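Local coordinates for protein probable chitinase A (Chromobacterium violaceum, PDB 4TX8) that probably hydrolyses chitin as a family 18 endochitinase, with a carbohydrate-binding module joined to its catalytic domain, at residues A[205-208]-A[214-217]; A[301-306]-A[323-328]; A[314-319]-A[367-372]; A[347-352]-A[359-364]. All coordinates share one frame; numbering follows the deposited sequence. Where two conformers were deposited one is given.

Contact 1. Residues A[205-208]-A[214-217]; sequences GILT and GIDL
Within the beta-alpha-beta unit formed by strand 176-182, helix 193-210 and strand 214-218, Leu-207 of the helix meets Gly-214 and Ile-215 at the start of the second strand. The contact is wholly apolar and small, with 97 Å² buried in all. Both methyls of Leu-207 take part: CD1 and CD2 each lie 4.1 Å from Ile-215 CG2, so the leucine fork straddles that one methyl. CD2 also comes to 4.3 Å from Gly-214 CA, a contact with the backbone itself. The two branched chains run at roughly a right angle to each other. Ile-215 offers CG2 because that methyl lies beside its own backbone N, anti to the carbonyl carbon, while CG1 stands between the backbone N and the carbonyl carbon (chi1 68°). Phe-250 touches both side chains, and Ile-246 of helix 230-246 adds a further contact on Leu-207. Two residues beyond Gly-214, Asp-216 is held by Ser-180, Ser-253 and Tyr-112; further along, Asp-218 and Glu-220 bind calcium. The layer of an outer helix on a parallel inner strand is that of a (beta/alpha)8 TIM barrel, here on the strand that carries the GH18 signature DGIDLDLE.

Contact 2. Residues A[301-306]-A[323-328]; sequences TPYSTG and LIEGFP
Tyr-303 reaches Glu-325 and Gly-326 with the end of its side chain. Its OH stands 3.8 Å from Glu-325 CG and 4.1 Å from Glu-325 CB, so it meets the methylenes of the glutamate and not its acid group: the nearer carboxylate oxygen, OE2, is 5.3 Å from Tyr-303 OH. A bend at chi2 (-82°) turns the carboxylate aside, and its plane makes 61° with the phenol ring. The backbone carbonyl is met through solvent. A water donates a hydrogen bond of 2.8 Å to Gly-326 O; the same water lies only 2.4 Å from Tyr-303 OH, too short to be taken at face value, so that half of the bridge is doubtful.

Behind this first shell, the ring is flanked by its own loop and by helix 313-325: Pro-302 CG rests 3.6 Å above one face, displaced toward the rim, while Lys-321 of the helix makes a cation-pi contact and Met-322 packs on the side chain. Thr-301 to Ser-304 form a type I turn, in which Tyr-303 N donates to Thr-301 OG1 at 3.1 Å and 160°, an ST turn that ties Tyr-303's backbone to Thr-301. On the other side, Gly-326 leaves helix 313-325 with positive phi and leads into Phe-327, so its carbonyl belongs to the helix exit. With 105 Å² buried and no direct hydrogen bond between the segments, the contact implies a loop leaning on a helix end through one aromatic group; any polar link between the segments would run through that water.

Contact 3. Residues A[314-319]-A[367-372]; sequences DMLVGG and AKALTC. With FLC (citrate anion), chain H.
The methyl of Ala-369 is the bump here, and the hollow is formed by consecutive residues of the neighbouring helix, Leu-316 and Val-317. Ala-369 CB lies 4.0 Å from Leu-316 CB and equally near Val-317 CG2, while that valine methyl dips further, to 3.8 Å from Ala-369 CA. One helical turn along, Val-317 also fits against Cys-372: CG1 and CG2 are both 4.0 Å from SG, so the sulfur sits across the fork of the valine. Val-317 has CG1 anti to its backbone N (chi1 175°) and CG2 beside that N, the pose that turns both methyls to the sulfur. A small alanine at the nearest point goes with axes 9.0 Å apart, running in the same general direction at 36°. Helices 313-325 and 363-375 are outer helices of the TIM barrel, one before and one after strand 345-350 in the chain; Leu-316 and Ala-369 both touch Phe-347 of that strand. Cys-372 is disulfide-bonded to Cys-379, so the sulfur that meets Val-317 is tied to the chain beyond its helix. Above the apolar seam a citrate ion, probably from the crystallisation liquor, spans the two helices. Lys-368 NZ donates to its OB2 (2.7 Å) and OG1 (3.2 Å), and the backbone N of Asp-314 makes a weak bond to OG2 (3.4 Å, 148°); Thr-365 binds the ion as well. The Asp-314 carboxylate is held by Ser-381 and the backbone N of Val-382.

Contact 4. Residues A[347-352]-A[359-364]; sequences FGVPSG and GFVTAD
The ring of Phe-360 is approached aslant by Gly-352 and Pro-350, both meeting it at CD1. Gly-352 O stands 3.5 Å from Phe-360 CD1, and Pro-350 CB lies 4.1 Å from that atom. The proline ring has a second neighbour in the peptide group of Gly-359, whose O comes to 3.2 Å from Pro-350 CD, so CD meets a carbonyl while CB meets the aromatic ring. Gly-359 has positive phi (96°), which suits a glycine at this bend. Next to the proline, Val-349 and Val-361 cross at about a right angle: Val-361 CG2 is pressed to 3.7 Å from Val-349 CB and is 4.0 Å from each methyl, CG1 and CG2, so the methyl sits over the branch point of Val-349. Val-361 brings that methyl forward by placing it between its backbone N and carbonyl carbon. A water joins the two backbones, donating to Pro-350 O (2.8 Å) and accepting from Val-361 N (2.9 Å). The contact closes the loop from the end of barrel strand 345-350 to helix 363-375, whose N-cap, Thr-362, bonds Thr-365 N. Between the segments in the sequence lie Arg-353 and Ala-356 of the magnesium site, and the ion is about 4 Å from the Phe-360 side chain. Ser-351 OG bonds directly to Ser-355 and the backbone at 397-398, but between the two segments the chemistry implies a hold by shape and one water.

Contacts 1 and 3 are buried and apolar between their segments, contact 4 is partly buried, and contact 2 lies at the surface. Contact 1 sits alone, on the far side of the chain's centre from contacts 3 and 4, with about 30 Å between its centre and that of contact 3. The other three form a chain of neighbours. Helix 313-325 serves contacts 2 and 3, which touch where Tyr-303 CE2 packs 3.6 Å from Gly-318 O; helix 363-375 serves contacts 3 and 4, which meet through Leu-316, Ala-369 and Leu-370 around Phe-347. Barrel-strand residues enter contacts 1 and 4. Waters lie between the segments in contacts 2 and 4, where loops take part, whereas helix packing in contact 3 relies on methyl fit.

Contact 1. Residues A[205-208]-A[214-217]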
loop_
_atom_site.group_PDB
_atom_site.type_symbol
_atom_site.label_atom_id
_atom_site.label_comp_id
_atom_site.label_asym_id
_atom_site.label_seq_id
_atom_site.Cartn_x
_atom_site.Cartn_y
_atom_site.Cartn_z
ATOM N N GLY A 205 17.682 8.784 11.625
ATOM C CA GLY A 205 17.344 10.090 12.160
ATOM C C GLY A 205 15.868 10.418 12.018
ATOM O O GLY A 205 15.251 10.958 12.935
ATOM N N ILE A 206 15.296 10.084 10.865
ATOM C CA ILE A 206 13.892 10.372 10.599
ATOM C C ILE A 206 12.979 9.525 11.483
ATOM O O ILE A 206 12.077 10.050 12.140
ATOM C CB ILE A 206 13.536 10.133 9.117
ATOM C CG1 ILE A 206 14.329 11.089 8.221
ATOM C CG2 ILE A 206 12.041 10.302 8.893
ATOM C CD1 ILE A 206 14.205 10.794 6.739
ATOM N N LEU A 207 13.224 8.218 11.498
ATOM C CA LEU A 207 12.407 7.290 12.275
ATOM C C LEU A 207 12.419 7.630 13.764
ATOM O O LEU A 207 11.372 7.651 14.410
ATOM C CB LEU A 207 12.886 5.850 12.063
ATOM C CG LEU A 207 12.190 5.000 10.994
ATOM C CD1 LEU A 207 11.948 5.782 9.711
ATOM C CD2 LEU A 207 13.008 3.750 10.706
ATOM N N THR A 208 13.602 7.907 14.303
ATOM C CA THR A 208 13.732 8.203 15.726
ATOM C C THR A 208 13.099 9.548 16.081
ATOM O O THR A 208 12.559 9.715 17.174
ATOM C CB THR A 208 15.210 8.199 16.178
ATOM O OG1 THR A 208 15.962 9.121 15.380
ATOM C CG2 THR A 208 15.807 6.810 16.032
ATOM N N GLY A 214 8.619 1.914 11.207
ATOM C CA GLY A 214 9.520 1.302 10.251
ATOM C C GLY A 214 9.325 1.875 8.866
ATOM O O GLY A 214 8.834 2.992 8.720
ATOM N N ILE A 215 9.704 1.113 7.843
ATOM C CA ILE A 215 9.661 1.625 6.480
ATOM C C ILE A 215 8.942 0.700 5.505
ATOM O O ILE A 215 8.802 -0.502 5.739
ATOM C CB ILE A 215 11.078 1.890 5.928
ATOM C CG1 ILE A 215 11.834 0.574 5.738
ATOM C CG2 ILE A 215 11.847 2.852 6.835
ATOM C CD1 ILE A 215 13.221 0.745 5.147
ATOM N N ASP A 216 8.490 1.295 4.405
ATOM C CA ASP A 216 7.882 0.574 3.298
ATOM C C ASP A 216 8.694 0.836 2.039
ATOM O O ASP A 216 9.046 1.979 1.754
ATOM C CB ASP A 216 6.427 1.013 3.098
ATOM C CG ASP A 216 5.795 0.400 1.859
ATOM O OD1 ASP A 216 5.540 -0.821 1.863
ATOM O OD2 ASP A 216 5.545 1.142 0.884
ATOM N N LEU A 217 9.000 -0.216 1.287
ATOM C CA LEU A 217 9.754 -0.046 0.052
ATOM C C LEU A 217 8.827 -0.012 -1.165
ATOM O O LEU A 217 8.271 -1.031 -1.575
ATOM C CB LEU A 217 10.790 -1.158 -0.101
ATOM C CG LEU A 217 11.731 -1.351 1.089
ATOM C CD1 LEU A 217 12.699 -2.490 0.815
ATOM C CD2 LEU A 217 12.482 -0.061 1.411
#

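Contact 2. Residues A[301-306]-A[323-328]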
loop_
_atom_site.group_PDB
_atom_site.type_symbol
_atom_site.label_atom_id
_atom_site.label_comp_id
_atom_site.label_asym_id
_atom_site.label_seq_id
_atom_site.Cartn_x
_atom_site.Cartn_y
_atom_site.Cartn_z
ATOM N N THR A 301 0.838 -17.693 -13.649
ATOM C CA THR A 301 1.112 -18.499 -12.464
ATOM C C THR A 301 1.147 -19.979 -12.832
ATOM O O THR A 301 0.698 -20.361 -13.912
ATOM C CB THR A 301 0.048 -18.272 -11.369
ATOM O OG1 THR A 301 -1.137 -19.011 -11.691
ATOM C CG2 THR A 301 -0.282 -16.793 -11.236
ATOM N N PRO A 302 1.689 -20.823 -11.938
ATOM C CA PRO A 302 1.646 -22.260 -12.227
ATOM C C PRO A 302 0.292 -22.910 -11.938
ATOM O O PRO A 302 0.190 -24.131 -12.005
ATOM C CB PRO A 302 2.722 -22.835 -11.299
ATOM C CG PRO A 302 2.821 -21.863 -10.183
ATOM C CD PRO A 302 2.559 -20.514 -10.788
ATOM N N TYR A 303 -0.733 -22.119 -11.639
ATOM C CA TYR A 303 -1.998 -22.691 -11.188
ATOM C C TYR A 303 -3.087 -22.665 -12.256
ATOM O O TYR A 303 -4.226 -23.055 -12.000
ATOM C CB TYR A 303 -2.468 -21.967 -9.928
ATOM C CG TYR A 303 -1.339 -21.749 -8.948
ATOM C CD1 TYR A 303 -0.665 -22.828 -8.386
ATOM C CD2 TYR A 303 -0.934 -20.469 -8.600
ATOM C CE1 TYR A 303 0.376 -22.635 -7.499
ATOM C CE2 TYR A 303 0.104 -20.266 -7.712
ATOM C CZ TYR A 303 0.755 -21.350 -7.164
ATOM O OH TYR A 303 1.788 -21.145 -6.281
ATOM N N SER A 304 -2.727 -22.222 -13.456
ATOM C CA SER A 304 -3.648 -22.227 -14.587
ATOM C C SER A 304 -2.877 -22.309 -15.901
ATOM O O SER A 304 -1.746 -21.832 -15.994
ATOM C CB SER A 304 -4.533 -20.979 -14.565
ATOM O OG SER A 304 -5.389 -20.942 -15.695
ATOM N N THR A 305 -3.489 -22.916 -16.914
ATOM C CA THR A 305 -2.839 -23.072 -18.214
ATOM C C THR A 305 -2.634 -21.719 -18.891
ATOM O O THR A 305 -1.719 -21.552 -19.698
ATOM C CB THR A 305 -3.648 -23.991 -19.155
ATOM O OG1 THR A 305 -4.962 -23.452 -19.349
ATOM C CG2 THR A 305 -3.759 -25.394 -18.572
ATOM N N GLY A 306 -3.490 -20.757 -18.555
ATOM C CA GLY A 306 -3.377 -19.410 -19.086
ATOM C C GLY A 306 -3.178 -18.389 -17.981
ATOM O O GLY A 306 -3.302 -18.717 -16.800
ATOM N N LEU A 323 3.809 -16.541 -3.623
ATOM C CA LEU A 323 4.668 -16.008 -2.570
ATOM C C LEU A 323 4.722 -16.927 -1.353
ATOM O O LEU A 323 5.723 -16.963 -0.641
ATOM C CB LEU A 323 4.199 -14.614 -2.155
ATOM C CG LEU A 323 4.581 -13.497 -3.129
ATOM C CD1 LEU A 323 3.850 -12.211 -2.794
ATOM C CD2 LEU A 323 6.086 -13.277 -3.110
ATOM N N ILE A 324 3.650 -17.677 -1.124
ATOM C CA ILE A 324 3.586 -18.561 0.037
ATOM C C ILE A 324 4.147 -19.955 -0.255
ATOM O O ILE A 324 4.910 -20.494 0.547
ATOM C CB ILE A 324 2.141 -18.683 0.564
ATOM C CG1 ILE A 324 1.622 -17.303 0.983
ATOM C CG2 ILE A 324 2.074 -19.655 1.736
ATOM C CD1 ILE A 324 0.163 -17.285 1.384
ATOM N N GLU A 325 3.782 -20.536 -1.395
ATOM C CA GLU A 325 4.256 -21.881 -1.736
ATOM C C GLU A 325 5.674 -21.857 -2.288
ATOM O O GLU A 325 6.432 -22.812 -2.127
ATOM C CB GLU A 325 3.347 -22.556 -2.771
ATOM C CG GLU A 325 1.871 -22.246 -2.664
ATOM C CD GLU A 325 1.157 -23.069 -1.624
ATOM O OE1 GLU A 325 1.830 -23.684 -0.770
ATOM O OE2 GLU A 325 -0.093 -23.094 -1.665
ATOM N N GLY A 326 6.022 -20.765 -2.956
ATOM C CA GLY A 326 7.280 -20.696 -3.671
ATOM C C GLY A 326 7.078 -21.093 -5.120
ATOM O O GLY A 326 6.028 -21.621 -5.485
ATOM N N PHE A 327 8.086 -20.839 -5.946
ATOM C CA PHE A 327 7.991 -21.122 -7.372
ATOM C C PHE A 327 9.371 -21.126 -8.020
ATOM O O PHE A 327 10.297 -20.482 -7.522
ATOM C CB PHE A 327 7.078 -20.102 -8.062
ATOM C CG PHE A 327 7.508 -18.673 -7.882
ATOM C CD1 PHE A 327 7.064 -17.929 -6.796
ATOM C CD2 PHE A 327 8.343 -18.067 -8.808
ATOM C CE1 PHE A 327 7.454 -16.608 -6.632
ATOM C CE2 PHE A 327 8.735 -16.749 -8.653
ATOM C CZ PHE A 327 8.290 -16.017 -7.562
ATOM N N PRO A 328 9.521 -21.868 -9.127
ATOM C CA PRO A 328 10.806 -21.872 -9.832
ATOM C C PRO A 328 11.071 -20.549 -10.548
ATOM O O PRO A 328 10.144 -19.875 -10.991
ATOM C CB PRO A 328 10.659 -23.024 -10.833
ATOM C CG PRO A 328 9.197 -23.185 -11.020
ATOM C CD PRO A 328 8.565 -22.827 -9.708
HETATM O O HOH W 1 3.711 -22.592 -6.712
#

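Contact 3. Residues A[314-319]-A[367-372]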
loop_
_atom_site.group_PDB
_atom_site.type_symbol
_atom_site.label_atom_id
_atom_site.label_comp_id
_atom_site.label_asym_id
_atom_site.label_seq_id
_atom_site.Cartn_x
_atom_site.Cartn_y
_atom_site.Cartn_z
ATOM N N ASP A 314 -8.898 -14.573 -8.736
ATOM C CA ASP A 314 -7.928 -15.614 -9.059
ATOM C C ASP A 314 -6.498 -15.071 -9.097
ATOM O O ASP A 314 -5.574 -15.698 -8.560
ATOM C CB ASP A 314 -8.266 -16.267 -10.401
ATOM C CG ASP A 314 -9.285 -17.395 -10.278
ATOM O OD1 ASP A 314 -9.506 -17.910 -9.158
ATOM O OD2 ASP A 314 -9.854 -17.776 -11.326
ATOM N N MET A 315 -6.315 -13.908 -9.721
ATOM C CA MET A 315 -4.987 -13.305 -9.803
ATOM C C MET A 315 -4.471 -12.939 -8.420
ATOM O O MET A 315 -3.300 -13.134 -8.108
ATOM C CB MET A 315 -5.008 -12.069 -10.710
ATOM C CG MET A 315 -3.683 -11.313 -10.803
ATOM S SD MET A 315 -3.610 -10.067 -12.086
ATOM C CE MET A 315 -2.028 -9.326 -11.775
ATOM N N LEU A 316 -5.360 -12.417 -7.588
ATOM C CA LEU A 316 -4.991 -12.072 -6.223
ATOM C C LEU A 316 -4.628 -13.330 -5.439
ATOM O O LEU A 316 -3.631 -13.363 -4.720
ATOM C CB LEU A 316 -6.124 -11.322 -5.525
ATOM C CG LEU A 316 -6.592 -10.032 -6.198
ATOM C CD1 LEU A 316 -7.693 -9.387 -5.375
ATOM C CD2 LEU A 316 -5.429 -9.068 -6.401
ATOM N N VAL A 317 -5.441 -14.369 -5.590
ATOM C CA VAL A 317 -5.189 -15.632 -4.908
ATOM C C VAL A 317 -3.918 -16.275 -5.456
ATOM O O VAL A 317 -3.071 -16.748 -4.694
ATOM C CB VAL A 317 -6.376 -16.605 -5.058
ATOM C CG1 VAL A 317 -6.046 -17.959 -4.439
ATOM C CG2 VAL A 317 -7.624 -16.016 -4.415
ATOM N N GLY A 318 -3.786 -16.273 -6.781
ATOM C CA GLY A 318 -2.638 -16.865 -7.445
ATOM C C GLY A 318 -1.325 -16.188 -7.102
ATOM O O GLY A 318 -0.336 -16.858 -6.802
ATOM N N GLY A 319 -1.313 -14.859 -7.149
ATOM C CA GLY A 319 -0.130 -14.096 -6.792
ATOM C C GLY A 319 0.291 -14.385 -5.362
ATOM O O GLY A 319 1.478 -14.535 -5.065
ATOM N N ALA A 367 -13.208 -9.596 -1.034
ATOM C CA ALA A 367 -13.765 -10.514 -0.042
ATOM C C ALA A 367 -13.637 -11.968 -0.494
ATOM O O ALA A 367 -13.303 -12.846 0.304
ATOM C CB ALA A 367 -15.222 -10.172 0.241
ATOM N N LYS A 368 -13.899 -12.216 -1.775
ATOM C CA LYS A 368 -13.800 -13.564 -2.331
ATOM C C LYS A 368 -12.374 -14.099 -2.261
ATOM O O LYS A 368 -12.155 -15.254 -1.896
ATOM C CB LYS A 368 -14.286 -13.588 -3.781
ATOM C CG LYS A 368 -15.778 -13.828 -3.946
ATOM C CD LYS A 368 -16.182 -13.711 -5.408
ATOM C CE LYS A 368 -15.237 -14.500 -6.305
ATOM N NZ LYS A 368 -15.398 -14.145 -7.742
ATOM N N ALA A 369 -11.407 -13.256 -2.613
ATOM C CA ALA A 369 -10.003 -13.649 -2.563
ATOM C C ALA A 369 -9.564 -13.944 -1.128
ATOM O O ALA A 369 -8.811 -14.886 -0.882
ATOM C CB ALA A 369 -9.121 -12.567 -3.180
ATOM N N LEU A 370 -10.048 -13.144 -0.183
ATOM C CA LEU A 370 -9.698 -13.323 1.225
ATOM C C LEU A 370 -10.219 -14.638 1.799
ATOM O O LEU A 370 -9.456 -15.411 2.374
ATOM C CB LEU A 370 -10.226 -12.157 2.060
ATOM C CG LEU A 370 -9.459 -10.839 1.944
ATOM C CD1 LEU A 370 -10.168 -9.746 2.733
ATOM C CD2 LEU A 370 -8.022 -11.012 2.420
ATOM N N THR A 371 -11.519 -14.884 1.654
ATOM C CA THR A 371 -12.120 -16.103 2.190
ATOM C C THR A 371 -11.553 -17.350 1.513
ATOM O O THR A 371 -11.395 -18.389 2.150
ATOM C CB THR A 371 -13.653 -16.101 2.038
ATOM O OG1 THR A 371 -14.002 -16.120 0.648
ATOM C CG2 THR A 371 -14.250 -14.867 2.699
ATOM N N CYS A 372 -11.246 -17.239 0.223
ATOM C CA CYS A 372 -10.625 -18.337 -0.510
ATOM C C CYS A 372 -9.262 -18.665 0.084
ATOM O O CYS A 372 -8.959 -19.824 0.364
ATOM C CB CYS A 372 -10.484 -17.993 -1.996
ATOM S SG CYS A 372 -9.577 -19.222 -2.973
HETATM C CAC FLC H . -14.615 -10.941 -11.944
HETATM C CA FLC H . -13.964 -12.273 -11.740
HETATM C CB FLC H . -13.848 -12.797 -10.345
HETATM C CBC FLC H . -14.018 -11.674 -9.375
HETATM C CG FLC H . -12.491 -13.374 -10.135
HETATM C CGC FLC H . -12.274 -14.844 -10.009
HETATM O OA1 FLC H . -15.869 -10.854 -12.036
HETATM O OA2 FLC H . -13.909 -9.898 -12.017
HETATM O OB1 FLC H . -13.161 -10.750 -9.346
HETATM O OB2 FLC H . -15.007 -11.651 -8.591
HETATM O OG1 FLC H . -12.848 -15.482 -9.088
HETATM O OG2 FLC H . -11.509 -15.441 -10.813
HETATM O OHB FLC H . -14.810 -13.755 -10.115
#

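Contact 4. Residues A[347-352]-A[359-364]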
loop_
_atom_site.group_PDB
_atom_site.type_symbol
_atom_site.label_atom_id
_atom_site.label_comp_id
_atom_site.label_asym_id
_atom_site.label_seq_id
_atom_site.Cartn_x
_atom_site.Cartn_y
_atom_site.Cartn_z
ATOM N N PHE A 347 -2.141 -8.760 -0.462
ATOM C CA PHE A 347 -2.198 -8.320 -1.853
ATOM C C PHE A 347 -2.611 -6.854 -1.983
ATOM O O PHE A 347 -3.462 -6.363 -1.241
ATOM C CB PHE A 347 -3.121 -9.226 -2.686
ATOM C CG PHE A 347 -4.521 -9.383 -2.146
ATOM C CD1 PHE A 347 -5.483 -8.406 -2.361
ATOM C CD2 PHE A 347 -4.892 -10.545 -1.486
ATOM C CE1 PHE A 347 -6.778 -8.566 -1.892
ATOM C CE2 PHE A 347 -6.186 -10.714 -1.015
ATOM C CZ PHE A 347 -7.130 -9.722 -1.217
ATOM N N GLY A 348 -1.976 -6.161 -2.927
ATOM C CA GLY A 348 -2.226 -4.750 -3.161
ATOM C C GLY A 348 -3.101 -4.481 -4.372
ATOM O O GLY A 348 -2.862 -5.007 -5.461
ATOM N N VAL A 349 -4.116 -3.645 -4.175
ATOM C CA VAL A 349 -5.095 -3.332 -5.211
ATOM C C VAL A 349 -5.370 -1.823 -5.231
ATOM O O VAL A 349 -5.036 -1.126 -4.279
ATOM C CB VAL A 349 -6.416 -4.096 -4.973
ATOM C CG1 VAL A 349 -6.208 -5.603 -5.134
ATOM C CG2 VAL A 349 -6.956 -3.778 -3.586
ATOM N N PRO A 350 -5.961 -1.310 -6.322
ATOM C CA PRO A 350 -6.396 0.095 -6.320
ATOM C C PRO A 350 -7.633 0.276 -5.447
ATOM O O PRO A 350 -8.449 -0.640 -5.386
ATOM C CB PRO A 350 -6.721 0.372 -7.794
ATOM C CG PRO A 350 -6.020 -0.717 -8.556
ATOM C CD PRO A 350 -6.062 -1.912 -7.662
ATOM N N SER A 351 -7.781 1.416 -4.780
ATOM C CA SER A 351 -8.939 1.611 -3.913
ATOM C C SER A 351 -10.176 1.953 -4.731
ATOM O O SER A 351 -11.303 1.786 -4.262
ATOM C CB SER A 351 -8.667 2.701 -2.869
ATOM O OG SER A 351 -8.404 3.954 -3.476
ATOM N N GLY A 352 -9.956 2.417 -5.958
ATOM C CA GLY A 352 -11.038 2.803 -6.846
ATOM C C GLY A 352 -10.507 3.183 -8.215
ATOM O O GLY A 352 -9.309 3.066 -8.475
ATOM N N GLY A 359 -6.515 -2.851 -13.271
ATOM C CA GLY A 359 -6.429 -3.760 -12.142
ATOM C C GLY A 359 -7.424 -3.453 -11.042
ATOM O O GLY A 359 -7.266 -3.907 -9.910
ATOM N N PHE A 360 -8.455 -2.685 -11.383
ATOM C CA PHE A 360 -9.495 -2.309 -10.434
ATOM C C PHE A 360 -10.266 -3.523 -9.945
ATOM O O PHE A 360 -10.502 -4.464 -10.698
ATOM C CB PHE A 360 -10.455 -1.305 -11.074
ATOM C CG PHE A 360 -9.763 -0.202 -11.813
ATOM C CD1 PHE A 360 -9.064 0.780 -11.124
ATOM C CD2 PHE A 360 -9.800 -0.148 -13.198
ATOM C CE1 PHE A 360 -8.419 1.799 -11.806
ATOM C CE2 PHE A 360 -9.161 0.867 -13.885
ATOM C CZ PHE A 360 -8.471 1.842 -13.189
ATOM N N VAL A 361 -10.661 -3.495 -8.678
ATOM C CA VAL A 361 -11.438 -4.581 -8.096
ATOM C C VAL A 361 -12.618 -4.037 -7.301
ATOM O O VAL A 361 -12.572 -2.921 -6.792
ATOM C CB VAL A 361 -10.573 -5.467 -7.168
ATOM C CG1 VAL A 361 -9.489 -6.183 -7.961
ATOM C CG2 VAL A 361 -9.962 -4.632 -6.054
ATOM N N THR A 362 -13.680 -4.828 -7.206
ATOM C CA THR A 362 -14.790 -4.511 -6.319
ATOM C C THR A 362 -14.475 -5.016 -4.920
ATOM O O THR A 362 -13.597 -5.861 -4.742
ATOM C CB THR A 362 -16.102 -5.151 -6.790
ATOM O OG1 THR A 362 -15.954 -6.576 -6.788
ATOM C CG2 THR A 362 -16.458 -4.680 -8.193
ATOM N N ALA A 363 -15.198 -4.505 -3.929
ATOM C CA ALA A 363 -15.058 -4.987 -2.562
ATOM C C ALA A 363 -15.406 -6.471 -2.480
ATOM O O ALA A 363 -14.815 -7.213 -1.695
ATOM C CB ALA A 363 -15.934 -4.183 -1.623
ATOM N N ASP A 364 -16.366 -6.894 -3.300
ATOM C CA ASP A 364 -16.792 -8.289 -3.346
ATOM C C ASP A 364 -15.656 -9.196 -3.810
ATOM O O ASP A 364 -15.427 -10.265 -3.245
ATOM C CB ASP A 364 -18.000 -8.448 -4.273
ATOM C CG ASP A 364 -18.575 -9.851 -4.248
ATOM O OD1 ASP A 364 -18.883 -10.352 -3.147
ATOM O OD2 ASP A 364 -18.715 -10.459 -5.330
HETATM O O HOH W 2 -10.329 -0.837 -7.513
#